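Local coordinates for protein putative uronate isomerase (Thermotoga maritima, PDB 4NAR) that is of unconfirmed function but belongs to the lactate racemase family and may act as a racemase, at residues I130-N135 with I170-V175; L163-I167 with A206-F211; T178-A183 with P198-I203; R217-M223 with A235-G241. All coordinates share one frame. Numbering follows the deposited sequence.

How the contacts relate
From the N terminus, strand 130-135 opens contact 1, which closes on residues 170-175 after a 34-residue excursion. Before it closes, residues 163-167 open contact 2, which ends on 206-211, so the two loops cross. Contact 3 lies wholly within the span of contact 2: helix 173-186, whose first turn serves contact 1, packs on helix 198-213, whose later turns serve contact 2. Contacts 1, 2 and 3 touch one another and join the two-stranded sheet 107-113/130-135, the 163-167 turn and the two helices into one layered unit. Helix 198-213 then leads into strand 217-227, where contact 4 forms a hairpin in the seven-stranded mixed sheet; F211 of contact 2 meets S218 there.

Contact 1: residues I130-N135 with I170-V175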
loop_
_atom_site.group_PDB
_atom_site.type_symbol
_atom_site.label_atom_id
_atom_site.label_comp_id
_atom_site.label_asym_id
_atom_site.label_seq_id
_atom_site.Cartn_x
_atom_site.Cartn_y
_atom_site.Cartn_z
ATOM N N ILE A 130 5.293 13.427 -17.234
ATOM C CA ILE A 130 4.211 12.747 -16.535
ATOM C C ILE A 130 3.392 13.767 -15.748
ATOM O O ILE A 130 3.917 14.447 -14.865
ATOM C CB ILE A 130 4.755 11.631 -15.597
ATOM C CG1 ILE A 130 5.321 10.469 -16.423
ATOM C CG2 ILE A 130 3.671 11.125 -14.656
ATOM C CD1 ILE A 130 4.274 9.763 -17.276
ATOM N N PRO A 131 2.101 13.902 -16.080
ATOM C CA PRO A 131 1.267 14.856 -15.334
ATOM C C PRO A 131 0.966 14.339 -13.920
ATOM O O PRO A 131 0.771 13.131 -13.725
ATOM C CB PRO A 131 -0.018 14.937 -16.171
ATOM C CG PRO A 131 -0.069 13.607 -16.923
ATOM C CD PRO A 131 1.370 13.236 -17.177
ATOM N N ILE A 132 0.960 15.248 -12.947
ATOM C CA ILE A 132 0.612 14.905 -11.571
ATOM C C ILE A 132 -0.777 15.440 -11.241
ATOM O O ILE A 132 -0.990 16.657 -11.201
ATOM C CB ILE A 132 1.637 15.488 -10.566
ATOM C CG1 ILE A 132 3.022 14.904 -10.840
ATOM C CG2 ILE A 132 1.238 15.194 -9.131
ATOM C CD1 ILE A 132 4.014 15.939 -11.300
ATOM N N LYS A 133 -1.710 14.526 -10.990
ATOM C CA LYS A 133 -3.089 14.902 -10.693
ATOM C C LYS A 133 -3.571 14.238 -9.406
ATOM O O LYS A 133 -3.515 12.999 -9.270
ATOM C CB LYS A 133 -4.007 14.507 -11.852
ATOM C CG LYS A 133 -3.590 15.080 -13.192
ATOM C CD LYS A 133 -4.531 14.608 -14.279
ATOM C CE LYS A 133 -3.938 14.837 -15.662
ATOM N NZ LYS A 133 -4.332 13.728 -16.582
ATOM N N VAL A 134 -4.047 15.058 -8.467
ATOM C CA VAL A 134 -4.494 14.549 -7.182
ATOM C C VAL A 134 -5.877 15.100 -6.831
ATOM O O VAL A 134 -6.335 16.083 -7.455
ATOM C CB VAL A 134 -3.475 14.886 -6.075
ATOM C CG1 VAL A 134 -2.190 14.105 -6.313
ATOM C CG2 VAL A 134 -3.199 16.388 -6.049
ATOM N N ASN A 135 -6.538 14.454 -5.861
ATOM C CA ASN A 135 -7.903 14.819 -5.493
ATOM C C ASN A 135 -7.977 16.315 -5.265
ATOM O O ASN A 135 -7.112 16.876 -4.563
ATOM C CB ASN A 135 -8.361 14.112 -4.213
ATOM C CG ASN A 135 -9.874 14.119 -4.072
ATOM O OD1 ASN A 135 -10.480 15.169 -3.875
ATOM N ND2 ASN A 135 -10.494 12.945 -4.213
ATOM N N ILE A 170 -4.223 9.332 -3.068
ATOM C CA ILE A 170 -5.272 10.201 -3.579
ATOM C C ILE A 170 -4.849 10.809 -4.912
ATOM O O ILE A 170 -5.155 11.970 -5.231
ATOM C CB ILE A 170 -5.589 11.316 -2.571
ATOM C CG1 ILE A 170 -4.305 12.102 -2.266
ATOM C CG2 ILE A 170 -6.220 10.727 -1.292
ATOM C CD1 ILE A 170 -4.477 13.213 -1.292
ATOM N N ALA A 171 -4.144 10.004 -5.690
ATOM C CA ALA A 171 -3.590 10.463 -6.954
ATOM C C ALA A 171 -4.364 9.832 -8.122
ATOM O O ALA A 171 -5.592 9.587 -8.040
ATOM C CB ALA A 171 -2.101 10.126 -7.029
ATOM N N SER A 172 -3.642 9.550 -9.200
ATOM C CA SER A 172 -4.263 8.957 -10.362
ATOM C C SER A 172 -3.265 8.210 -11.230
ATOM O O SER A 172 -2.077 8.085 -10.895
ATOM C CB SER A 172 -5.017 10.020 -11.172
ATOM O OG SER A 172 -4.215 11.170 -11.395
ATOM N N THR A 173 -3.772 7.773 -12.374
ATOM C CA THR A 173 -3.167 6.744 -13.196
ATOM C C THR A 173 -1.731 6.978 -13.648
ATOM O O THR A 173 -0.884 6.096 -13.494
ATOM C CB THR A 173 -4.046 6.502 -14.426
ATOM O OG1 THR A 173 -5.292 5.968 -13.977
ATOM C CG2 THR A 173 -3.397 5.513 -15.373
ATOM N N GLU A 174 -1.463 8.148 -14.219
ATOM C CA GLU A 174 -0.188 8.354 -14.897
ATOM C C GLU A 174 0.984 8.247 -13.938
ATOM O O GLU A 174 1.901 7.447 -14.174
ATOM C CB GLU A 174 -0.136 9.686 -15.650
ATOM C CG GLU A 174 -1.280 9.913 -16.614
ATOM C CD GLU A 174 -2.446 10.642 -15.943
ATOM O OE1 GLU A 174 -2.749 10.350 -14.742
ATOM O OE2 GLU A 174 -3.052 11.514 -16.620
ATOM N N VAL A 175 0.956 9.033 -12.859
ATOM C CA VAL A 175 2.083 9.035 -11.940
ATOM C C VAL A 175 2.212 7.693 -11.198
ATOM O O VAL A 175 3.328 7.229 -10.909
ATOM C CB VAL A 175 2.012 10.238 -10.952
ATOM C CG1 VAL A 175 0.731 10.161 -10.075
ATOM C CG2 VAL A 175 3.290 10.338 -10.109
HETATM O O HOH W 1 -1.009 11.194 -12.504
#
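A salt bridge of 2.6 Å between K133 NZ and E174 OE2 ties strand 130-135, half of the two-stranded antiparallel sheet with 107-113, to the first turn of helix 173-186. Beside it S172 OG donates to K133 O at 2.9 Å; S172 holds the N-cap position, but its hydroxyl serves the strand instead of capping the helix. N135 N donates to I170 O at 2.9 Å, and A171 CA approaches K133 O at 3.4 Å in a CA-H...O contact. Water 1 fills the remaining gap, donating to P131 O (2.9 Å) and E174 OE1 (3.0 Å) and accepting from V175 N (2.9 Å). H99 holds both N135 ND2 and A171 O. Packing follows the polar row: V134 CG1 lies 4.0 Å from A171 CB, and I130 CG2 4.2 Å from V175 CB. I132 points away, onto A206, M209 and I210 of helix 198-213. At the salt bridge, P131 CG sits 3.7 Å from E174 OE2.

Contact 2: residues L163-I167 with A206-F211. With SO4 (sulfate ion), chain C.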
loop_
_atom_site.group_PDB
_atom_site.type_symbol
_atom_site.label_atom_id
_atom_site.label_comp_id
_atom_site.label_asym_id
_atom_site.label_seq_id
_atom_site.Cartn_x
_atom_site.Cartn_y
_atom_site.Cartn_z
ATOM N N LEU A 163 4.566 10.258 2.367
ATOM C CA LEU A 163 3.931 10.747 1.147
ATOM C C LEU A 163 3.241 9.647 0.320
ATOM O O LEU A 163 2.545 9.944 -0.661
ATOM C CB LEU A 163 4.943 11.532 0.312
ATOM C CG LEU A 163 5.362 12.828 1.019
ATOM C CD1 LEU A 163 6.626 13.438 0.373
ATOM C CD2 LEU A 163 4.181 13.828 1.013
ATOM N N LYS A 164 3.401 8.384 0.718
ATOM C CA LYS A 164 2.698 7.328 0.003
ATOM C C LYS A 164 1.171 7.498 0.147
ATOM O O LYS A 164 0.395 7.088 -0.724
ATOM C CB LYS A 164 3.133 5.927 0.442
ATOM C CG LYS A 164 2.686 4.848 -0.563
ATOM C CD LYS A 164 2.427 3.475 0.094
ATOM C CE LYS A 164 2.037 2.390 -0.946
ATOM N NZ LYS A 164 0.547 2.270 -1.144
ATOM N N ILE A 165 0.741 8.125 1.238
ATOM C CA ILE A 165 -0.667 8.416 1.390
ATOM C C ILE A 165 -1.161 9.442 0.356
ATOM O O ILE A 165 -2.346 9.455 0.010
ATOM C CB ILE A 165 -1.004 8.882 2.812
ATOM C CG1 ILE A 165 -2.528 8.951 2.994
ATOM C CG2 ILE A 165 -0.349 10.221 3.112
ATOM C CD1 ILE A 165 -2.980 8.924 4.453
ATOM N N VAL A 166 -0.270 10.299 -0.145
ATOM C CA VAL A 166 -0.674 11.226 -1.193
ATOM C C VAL A 166 -0.629 10.503 -2.547
ATOM O O VAL A 166 -1.600 10.527 -3.311
ATOM C CB VAL A 166 0.226 12.482 -1.239
ATOM C CG1 VAL A 166 -0.238 13.418 -2.360
ATOM C CG2 VAL A 166 0.237 13.201 0.113
ATOM N N ILE A 167 0.500 9.854 -2.829
ATOM C CA ILE A 167 0.685 9.073 -4.055
ATOM C C ILE A 167 1.161 7.678 -3.655
ATOM O O ILE A 167 2.252 7.554 -3.082
ATOM C CB ILE A 167 1.759 9.690 -4.965
ATOM C CG1 ILE A 167 1.417 11.153 -5.273
ATOM C CG2 ILE A 167 1.880 8.883 -6.267
ATOM C CD1 ILE A 167 2.508 11.880 -5.988
ATOM N N ALA A 206 7.199 14.532 -7.058
ATOM C CA ALA A 206 5.847 14.968 -7.394
ATOM C C ALA A 206 5.147 15.696 -6.224
ATOM O O ALA A 206 4.431 16.695 -6.421
ATOM C CB ALA A 206 5.046 13.788 -7.834
ATOM N N SER A 207 5.373 15.205 -5.007
ATOM C CA SER A 207 4.711 15.764 -3.834
ATOM C C SER A 207 5.146 17.189 -3.555
ATOM O O SER A 207 4.386 17.969 -2.974
ATOM C CB SER A 207 4.964 14.906 -2.597
ATOM O OG SER A 207 4.501 13.592 -2.832
ATOM N N GLU A 208 6.376 17.515 -3.942
ATOM C CA GLU A 208 6.877 18.873 -3.797
ATOM C C GLU A 208 5.933 19.863 -4.476
ATOM O O GLU A 208 5.533 20.869 -3.885
ATOM C CB GLU A 208 8.250 18.985 -4.431
ATOM C CG GLU A 208 9.379 18.946 -3.432
ATOM C CD GLU A 208 10.687 19.420 -4.039
ATOM O OE1 GLU A 208 11.281 18.670 -4.860
ATOM O OE2 GLU A 208 11.108 20.554 -3.702
HETATM N N MSE A 209 5.571 19.563 -5.720
HETATM C CA MSE A 209 4.689 20.439 -6.488
HETATM C C MSE A 209 3.287 20.504 -5.868
HETATM O O MSE A 209 2.590 21.523 -5.961
HETATM C CB MSE A 209 4.611 19.964 -7.939
HETATM C CG MSE A 209 5.658 20.579 -8.861
HETATM SE SE MSE A 209 5.610 19.668 -10.591
HETATM C CE MSE A 209 6.450 18.003 -10.024
ATOM N N ILE A 210 2.885 19.403 -5.237
ATOM C CA ILE A 210 1.596 19.328 -4.565
ATOM C C ILE A 210 1.586 20.223 -3.330
ATOM O O ILE A 210 0.706 21.081 -3.191
ATOM C CB ILE A 210 1.253 17.859 -4.183
ATOM C CG1 ILE A 210 1.066 17.021 -5.454
ATOM C CG2 ILE A 210 0.018 17.779 -3.270
ATOM C CD1 ILE A 210 0.797 15.557 -5.196
ATOM N N PHE A 211 2.558 20.039 -2.434
ATOM C CA PHE A 211 2.553 20.799 -1.182
ATOM C C PHE A 211 2.745 22.297 -1.365
ATOM O O PHE A 211 2.317 23.105 -0.527
ATOM C CB PHE A 211 3.540 20.225 -0.181
ATOM C CG PHE A 211 3.013 19.021 0.523
ATOM C CD1 PHE A 211 2.561 19.110 1.829
ATOM C CD2 PHE A 211 2.916 17.801 -0.148
ATOM C CE1 PHE A 211 2.049 17.984 2.475
ATOM C CE2 PHE A 211 2.403 16.693 0.467
ATOM C CZ PHE A 211 1.967 16.772 1.783
HETATM S S SO4 C . -0.954 -0.671 0.323
HETATM O O1 SO4 C . -0.091 0.382 0.897
HETATM O O2 SO4 C . -2.336 -0.168 0.211
HETATM O O3 SO4 C . -0.505 -1.094 -1.015
HETATM O O4 SO4 C . -0.915 -1.815 1.240
#
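A hydrophobic core seam joins the turn at residues 163-167 to one face of helix 198-213, and no hydrogen bond crosses it. The turn is compact: L163 O accepts both V166 N at 2.9 Å and I167 N at 3.0 Å, which brings L163, V166 and I167 to the same side, facing the helix. L163 lies against S207 and F211: CD1 is 3.7 Å from S207 CB, and CD2 is 3.4 Å from F211 CE2. V166 reaches I210 CD1 through CG1 at 3.7 Å and the edge of the F211 ring through CG2, 4.1 Å from CE2. I167 CD1 rests against A206 CB at 3.7 Å and I210 CD1 at 4.1 Å. S207 OG, bonded to I203 O of the preceding helical turn, keeps its polarity within the helix. K164 points away from this seam and its NZ donates to O1 of a sulfate (chain C) at 2.9 Å; R41 and H154 bind the same ion, which probably came from the crystallisation liquor. Helix 241-259 extends the core, with F245 meeting both L163 and the F211 ring, while I132 and V134 of strand 130-135 cover I210. On the helix A206, S207, I210 and F211 follow an i, i+1, i+4, i+5 spacing, the stripe of one buried face of an amphipathic alpha-helix.

Contact 3: residues T178-A183 with P198-I203; sequences TFHWAA and PARKII. With SO4 (sulfate ion), chain B.
Two regular alpha-helical segments, phi -54° to -72° and psi -37° to -48°, run nearly antiparallel, their N-to-C directions 155° apart and their axes 8.4 Å apart at closest. F179 faces A199 (CA-CA 4.6 Å) and A182 faces P198 (6.1 Å); small alanines permit this closeness. The main bump is I202 (chi1 m, chi2 t), whose CD1 enters a hollow formed by T178 CG2, the F179 backbone at CA and A182 CB, each 3.7 Å away. A199 CB is a second, smaller bump of the same helix, against F179 CD1 at 3.7 Å and A183 CB at 4.2 Å; in return A182 CB meets P198 CB at 4.0 Å. The pair is an antiparallel helix packing between helix 173-186 and helix 198-213, joined through the short helix 188-191, with no hydrogen bond across it. F179 takes chi1 near 88° and chi2 near 72°, which leaves CD1 on A199 and CD2 4.4 Å from I203 CG1 while the tip of the ring leads away from the partner helix. H180 points away: its NE2 donates to sulfate (chain B) O1 at 2.8 Å, 163° at the hydrogen, an ion also bound by T72, W283 and N348. W181 packs on A350 and I354 of helix 347-357.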
loop_
_atom_site.group_PDB
_atom_site.type_symbol
_atom_site.label_atom_id
_atom_site.label_comp_id
_atom_site.label_asym_id
_atom_site.label_seq_id
_atom_site.Cartn_x
_atom_site.Cartn_y
_atom_site.Cartn_z
ATOM N N THR A 178 3.763 5.014 -13.394
ATOM C CA THR A 178 5.175 5.342 -13.504
ATOM C C THR A 178 5.970 4.841 -12.311
ATOM O O THR A 178 7.026 4.223 -12.494
ATOM C CB THR A 178 5.389 6.866 -13.633
ATOM O OG1 THR A 178 4.810 7.326 -14.859
ATOM C CG2 THR A 178 6.881 7.223 -13.603
ATOM N N PHE A 179 5.491 5.090 -11.093
ATOM C CA PHE A 179 6.284 4.628 -9.955
ATOM C C PHE A 179 6.242 3.106 -9.807
ATOM O O PHE A 179 7.248 2.486 -9.456
ATOM C CB PHE A 179 5.986 5.390 -8.645
ATOM C CG PHE A 179 4.855 4.824 -7.812
ATOM C CD1 PHE A 179 4.994 3.626 -7.110
ATOM C CD2 PHE A 179 3.676 5.547 -7.658
ATOM C CE1 PHE A 179 3.964 3.130 -6.321
ATOM C CE2 PHE A 179 2.640 5.061 -6.858
ATOM C CZ PHE A 179 2.784 3.849 -6.189
ATOM N N HIS A 180 5.086 2.510 -10.085
ATOM C CA HIS A 180 4.974 1.054 -10.028
ATOM C C HIS A 180 5.936 0.383 -11.016
ATOM O O HIS A 180 6.593 -0.607 -10.680
ATOM C CB HIS A 180 3.533 0.600 -10.271
ATOM C CG HIS A 180 2.674 0.645 -9.047
ATOM N ND1 HIS A 180 2.883 -0.178 -7.958
ATOM C CD2 HIS A 180 1.594 1.408 -8.740
ATOM C CE1 HIS A 180 1.975 0.079 -7.031
ATOM N NE2 HIS A 180 1.181 1.037 -7.483
ATOM N N TRP A 181 6.038 0.938 -12.222
ATOM C CA TRP A 181 6.925 0.372 -13.224
ATOM C C TRP A 181 8.396 0.596 -12.876
ATOM O O TRP A 181 9.222 -0.302 -13.051
ATOM C CB TRP A 181 6.610 0.946 -14.608
ATOM C CG TRP A 181 7.319 0.218 -15.714
ATOM C CD1 TRP A 181 8.282 0.726 -16.549
ATOM C CD2 TRP A 181 7.145 -1.155 -16.092
ATOM N NE1 TRP A 181 8.710 -0.246 -17.425
ATOM C CE2 TRP A 181 8.024 -1.420 -17.166
ATOM C CE3 TRP A 181 6.315 -2.195 -15.638
ATOM C CZ2 TRP A 181 8.114 -2.669 -17.790
ATOM C CZ3 TRP A 181 6.402 -3.449 -16.258
ATOM C CH2 TRP A 181 7.294 -3.670 -17.322
ATOM N N ALA A 182 8.720 1.804 -12.409
ATOM C CA ALA A 182 10.065 2.122 -11.934
ATOM C C ALA A 182 10.476 1.113 -10.862
ATOM O O ALA A 182 11.592 0.576 -10.890
ATOM C CB ALA A 182 10.113 3.549 -11.366
ATOM N N ALA A 183 9.556 0.844 -9.937
ATOM C CA ALA A 183 9.821 -0.060 -8.823
ATOM C C ALA A 183 10.072 -1.482 -9.294
ATOM O O ALA A 183 10.996 -2.149 -8.826
ATOM C CB ALA A 183 8.656 -0.030 -7.816
ATOM N N PRO A 198 13.669 4.066 -6.409
ATOM C CA PRO A 198 13.109 4.922 -7.474
ATOM C C PRO A 198 11.690 5.457 -7.226
ATOM O O PRO A 198 11.443 6.639 -7.503
ATOM C CB PRO A 198 13.097 4.001 -8.705
ATOM C CG PRO A 198 14.175 2.992 -8.432
ATOM C CD PRO A 198 14.158 2.775 -6.942
ATOM N N ALA A 199 10.778 4.602 -6.760
ATOM C CA ALA A 199 9.382 5.008 -6.524
ATOM C C ALA A 199 9.300 6.106 -5.464
ATOM O O ALA A 199 8.520 7.057 -5.584
ATOM C CB ALA A 199 8.533 3.814 -6.095
ATOM N N ARG A 200 10.109 5.954 -4.424
ATOM C CA ARG A 200 10.188 6.931 -3.355
ATOM C C ARG A 200 10.738 8.284 -3.922
ATOM O O ARG A 200 10.240 9.369 -3.586
ATOM C CB ARG A 200 11.051 6.327 -2.238
ATOM C CG ARG A 200 10.591 6.554 -0.809
ATOM C CD ARG A 200 9.291 5.821 -0.414
ATOM N NE ARG A 200 8.417 6.784 0.249
ATOM C CZ ARG A 200 7.379 6.523 1.043
ATOM N NH1 ARG A 200 7.004 5.283 1.350
ATOM N NH2 ARG A 200 6.700 7.553 1.535
ATOM N N LYS A 201 11.718 8.227 -4.826
ATOM C CA LYS A 201 12.183 9.445 -5.519
ATOM C C LYS A 201 11.091 10.135 -6.341
ATOM O O LYS A 201 10.947 11.365 -6.287
ATOM C CB LYS A 201 13.366 9.141 -6.438
ATOM C CG LYS A 201 14.690 8.932 -5.710
ATOM C CD LYS A 201 15.778 8.474 -6.695
ATOM C CE LYS A 201 17.159 8.513 -6.053
ATOM N NZ LYS A 201 17.245 7.495 -4.974
ATOM N N ILE A 202 10.348 9.343 -7.118
ATOM C CA ILE A 202 9.241 9.852 -7.931
ATOM C C ILE A 202 8.153 10.481 -7.046
ATOM O O ILE A 202 7.654 11.585 -7.317
ATOM C CB ILE A 202 8.601 8.717 -8.768
ATOM C CG1 ILE A 202 9.570 8.243 -9.855
ATOM C CG2 ILE A 202 7.300 9.176 -9.408
ATOM C CD1 ILE A 202 9.078 7.010 -10.604
ATOM N N ILE A 203 7.802 9.761 -5.986
ATOM C CA ILE A 203 6.772 10.198 -5.058
ATOM C C ILE A 203 7.142 11.525 -4.408
ATOM O O ILE A 203 6.299 12.431 -4.317
ATOM C CB ILE A 203 6.508 9.114 -3.971
ATOM C CG1 ILE A 203 5.672 7.973 -4.564
ATOM C CG2 ILE A 203 5.814 9.714 -2.735
ATOM C CD1 ILE A 203 5.510 6.792 -3.622
HETATM S S SO4 B . -2.357 0.847 -5.937
HETATM O O1 SO4 B . -1.102 1.618 -5.926
HETATM O O2 SO4 B . -3.388 1.594 -5.200
HETATM O O3 SO4 B . -2.771 0.619 -7.329
HETATM O O4 SO4 B . -2.136 -0.461 -5.283
#

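Contact 4: residues R217-M223 with A235-G241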
loop_
_atom_site.group_PDB
_atom_site.type_symbol
_atom_site.label_atom_id
_atom_site.label_comp_id
_atom_site.label_asym_id
_atom_site.label_seq_id
_atom_site.Cartn_x
_atom_site.Cartn_y
_atom_site.Cartn_z
ATOM N N ARG A 217 -2.412 24.484 6.412
ATOM C CA ARG A 217 -1.296 23.840 7.115
ATOM C C ARG A 217 -1.455 22.320 7.004
ATOM O O ARG A 217 -2.557 21.796 7.201
ATOM C CB ARG A 217 -1.272 24.233 8.595
ATOM C CG ARG A 217 -1.023 25.720 8.874
ATOM C CD ARG A 217 -0.942 25.967 10.383
ATOM N NE ARG A 217 0.221 25.310 10.988
ATOM C CZ ARG A 217 0.485 25.290 12.294
ATOM N NH1 ARG A 217 -0.344 25.883 13.154
ATOM N NH2 ARG A 217 1.576 24.667 12.738
ATOM N N SER A 218 -0.365 21.616 6.701
ATOM C CA SER A 218 -0.422 20.168 6.451
ATOM C C SER A 218 0.305 19.328 7.494
ATOM O O SER A 218 1.498 19.520 7.729
ATOM C CB SER A 218 0.201 19.847 5.095
ATOM O OG SER A 218 -0.662 20.259 4.059
ATOM N N PHE A 219 -0.376 18.350 8.074
ATOM C CA PHE A 219 0.280 17.532 9.078
ATOM C C PHE A 219 0.393 16.091 8.675
ATOM O O PHE A 219 -0.488 15.538 8.020
ATOM C CB PHE A 219 -0.424 17.673 10.426
ATOM C CG PHE A 219 -0.481 19.096 10.899
ATOM C CD1 PHE A 219 0.615 19.670 11.542
ATOM C CD2 PHE A 219 -1.593 19.892 10.626
ATOM C CE1 PHE A 219 0.589 21.011 11.949
ATOM C CE2 PHE A 219 -1.631 21.242 11.031
ATOM C CZ PHE A 219 -0.535 21.800 11.690
ATOM N N THR A 220 1.515 15.494 9.038
ATOM C CA THR A 220 1.661 14.063 8.914
ATOM C C THR A 220 1.580 13.447 10.301
ATOM O O THR A 220 2.210 13.922 11.257
ATOM C CB THR A 220 2.975 13.645 8.213
ATOM O OG1 THR A 220 3.079 12.215 8.237
ATOM C CG2 THR A 220 4.221 14.259 8.899
ATOM N N LEU A 221 0.754 12.420 10.412
ATOM C CA LEU A 221 0.626 11.661 11.641
ATOM C C LEU A 221 0.975 10.227 11.234
ATOM O O LEU A 221 0.114 9.464 10.781
ATOM C CB LEU A 221 -0.795 11.805 12.209
ATOM C CG LEU A 221 -1.209 13.260 12.502
ATOM C CD1 LEU A 221 -1.812 13.957 11.290
ATOM C CD2 LEU A 221 -2.165 13.361 13.688
ATOM N N ASN A 222 2.265 9.904 11.342
ATOM C CA ASN A 222 2.841 8.688 10.781
ATOM C C ASN A 222 2.887 7.579 11.850
ATOM O O ASN A 222 3.678 7.630 12.802
ATOM C CB ASN A 222 4.243 9.001 10.235
ATOM C CG ASN A 222 4.767 7.929 9.273
ATOM O OD1 ASN A 222 4.360 6.757 9.332
ATOM N ND2 ASN A 222 5.673 8.333 8.372
HETATM N N MSE A 223 2.017 6.590 11.690
HETATM C CA MSE A 223 1.879 5.510 12.656
HETATM C C MSE A 223 2.868 4.379 12.404
HETATM O O MSE A 223 3.218 4.078 11.255
HETATM C CB MSE A 223 0.474 4.919 12.565
HETATM C CG MSE A 223 -0.656 5.848 13.001
HETATM SE SE MSE A 223 -2.379 5.012 12.612
HETATM C CE MSE A 223 -2.228 4.775 10.689
ATOM N N ALA A 235 4.248 3.699 17.785
ATOM C CA ALA A 235 4.710 5.076 17.595
ATOM C C ALA A 235 3.764 5.884 16.725
ATOM O O ALA A 235 3.143 5.352 15.802
ATOM C CB ALA A 235 6.111 5.111 16.986
ATOM N N LEU A 236 3.684 7.176 17.026
ATOM C CA LEU A 236 2.943 8.133 16.221
ATOM C C LEU A 236 3.864 9.334 16.014
ATOM O O LEU A 236 4.092 10.120 16.945
ATOM C CB LEU A 236 1.663 8.565 16.952
ATOM C CG LEU A 236 0.395 8.854 16.129
ATOM C CD1 LEU A 236 -0.414 10.015 16.736
ATOM C CD2 LEU A 236 0.686 9.110 14.647
ATOM N N TYR A 237 4.428 9.465 14.816
ATOM C CA TYR A 237 5.339 10.569 14.543
ATOM C C TYR A 237 4.574 11.712 13.878
ATOM O O TYR A 237 4.155 11.607 12.712
ATOM C CB TYR A 237 6.512 10.096 13.685
ATOM C CG TYR A 237 7.350 9.045 14.372
ATOM C CD1 TYR A 237 7.683 9.167 15.718
ATOM C CD2 TYR A 237 7.801 7.921 13.686
ATOM C CE1 TYR A 237 8.452 8.201 16.367
ATOM C CE2 TYR A 237 8.564 6.948 14.322
ATOM C CZ TYR A 237 8.892 7.095 15.667
ATOM O OH TYR A 237 9.658 6.140 16.317
ATOM N N ILE A 238 4.384 12.800 14.620
ATOM C CA ILE A 238 3.596 13.929 14.145
ATOM C C ILE A 238 4.519 15.040 13.655
ATOM O O ILE A 238 5.434 15.441 14.369
ATOM C CB ILE A 238 2.689 14.476 15.266
ATOM C CG1 ILE A 238 1.857 13.336 15.877
ATOM C CG2 ILE A 238 1.813 15.620 14.742
ATOM C CD1 ILE A 238 0.760 13.786 16.850
ATOM N N ASP A 239 4.286 15.542 12.447
ATOM C CA ASP A 239 5.154 16.566 11.899
ATOM C C ASP A 239 4.406 17.406 10.872
ATOM O O ASP A 239 3.231 17.145 10.582
ATOM C CB ASP A 239 6.397 15.921 11.298
ATOM C CG ASP A 239 7.578 16.877 11.232
ATOM O OD1 ASP A 239 7.350 18.121 11.218
ATOM O OD2 ASP A 239 8.732 16.384 11.173
ATOM N N GLU A 240 5.064 18.421 10.323
ATOM C CA GLU A 240 4.335 19.406 9.520
ATOM C C GLU A 240 4.990 19.707 8.163
ATOM O O GLU A 240 6.218 19.805 8.049
ATOM C CB GLU A 240 4.107 20.708 10.325
ATOM C CG GLU A 240 3.410 21.818 9.517
ATOM C CD GLU A 240 2.923 23.017 10.348
ATOM O OE1 GLU A 240 3.333 23.175 11.527
ATOM O OE2 GLU A 240 2.121 23.820 9.801
ATOM N N GLY A 241 4.160 19.849 7.134
ATOM C CA GLY A 241 4.631 20.253 5.819
ATOM C C GLY A 241 5.412 19.152 5.115
ATOM O O GLY A 241 5.675 18.079 5.691
HETATM O O HOH W 2 1.997 23.098 6.868
#
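R217 starts the antiparallel beta hairpin with a two-pronged salt bridge, NE to E240 OE2 at 2.7 Å and NH2 to E240 OE1 at 2.6 Å. S218 N donates to water 2 (2.8 Å), which donates to E240 OE2 (3.0 Å), while S218 O accepts G241 N at 2.7 Å. F219 and E240 form a non-hydrogen-bonded pair; F219 CE1 lies 3.5 Å from E240 CD. T220 and D239 are a hydrogen-bonded pair, T220 N to D239 O 2.8 Å and D239 N to T220 O 2.9 Å, and T220 OG1 binds N149. L221, opposite I238, packs its CB on L236 CD2 at 3.9 Å. N222 and Y237 exchange the next two bonds, N222 N to Y237 O 2.9 Å and Y237 N to N222 O 2.8 Å; N222 OD1 reaches T151 and Y237 OH reaches E6. M223 CG closes against L236 CD2 at 3.9 Å. Within the seven-stranded mixed sheet, strand 217-227 runs parallel to 144-150 on its other flank, and 231-240 lies beside 5-6. F219, L221 and I238 face helix 12-24; T220 and N222 face helix 241-259.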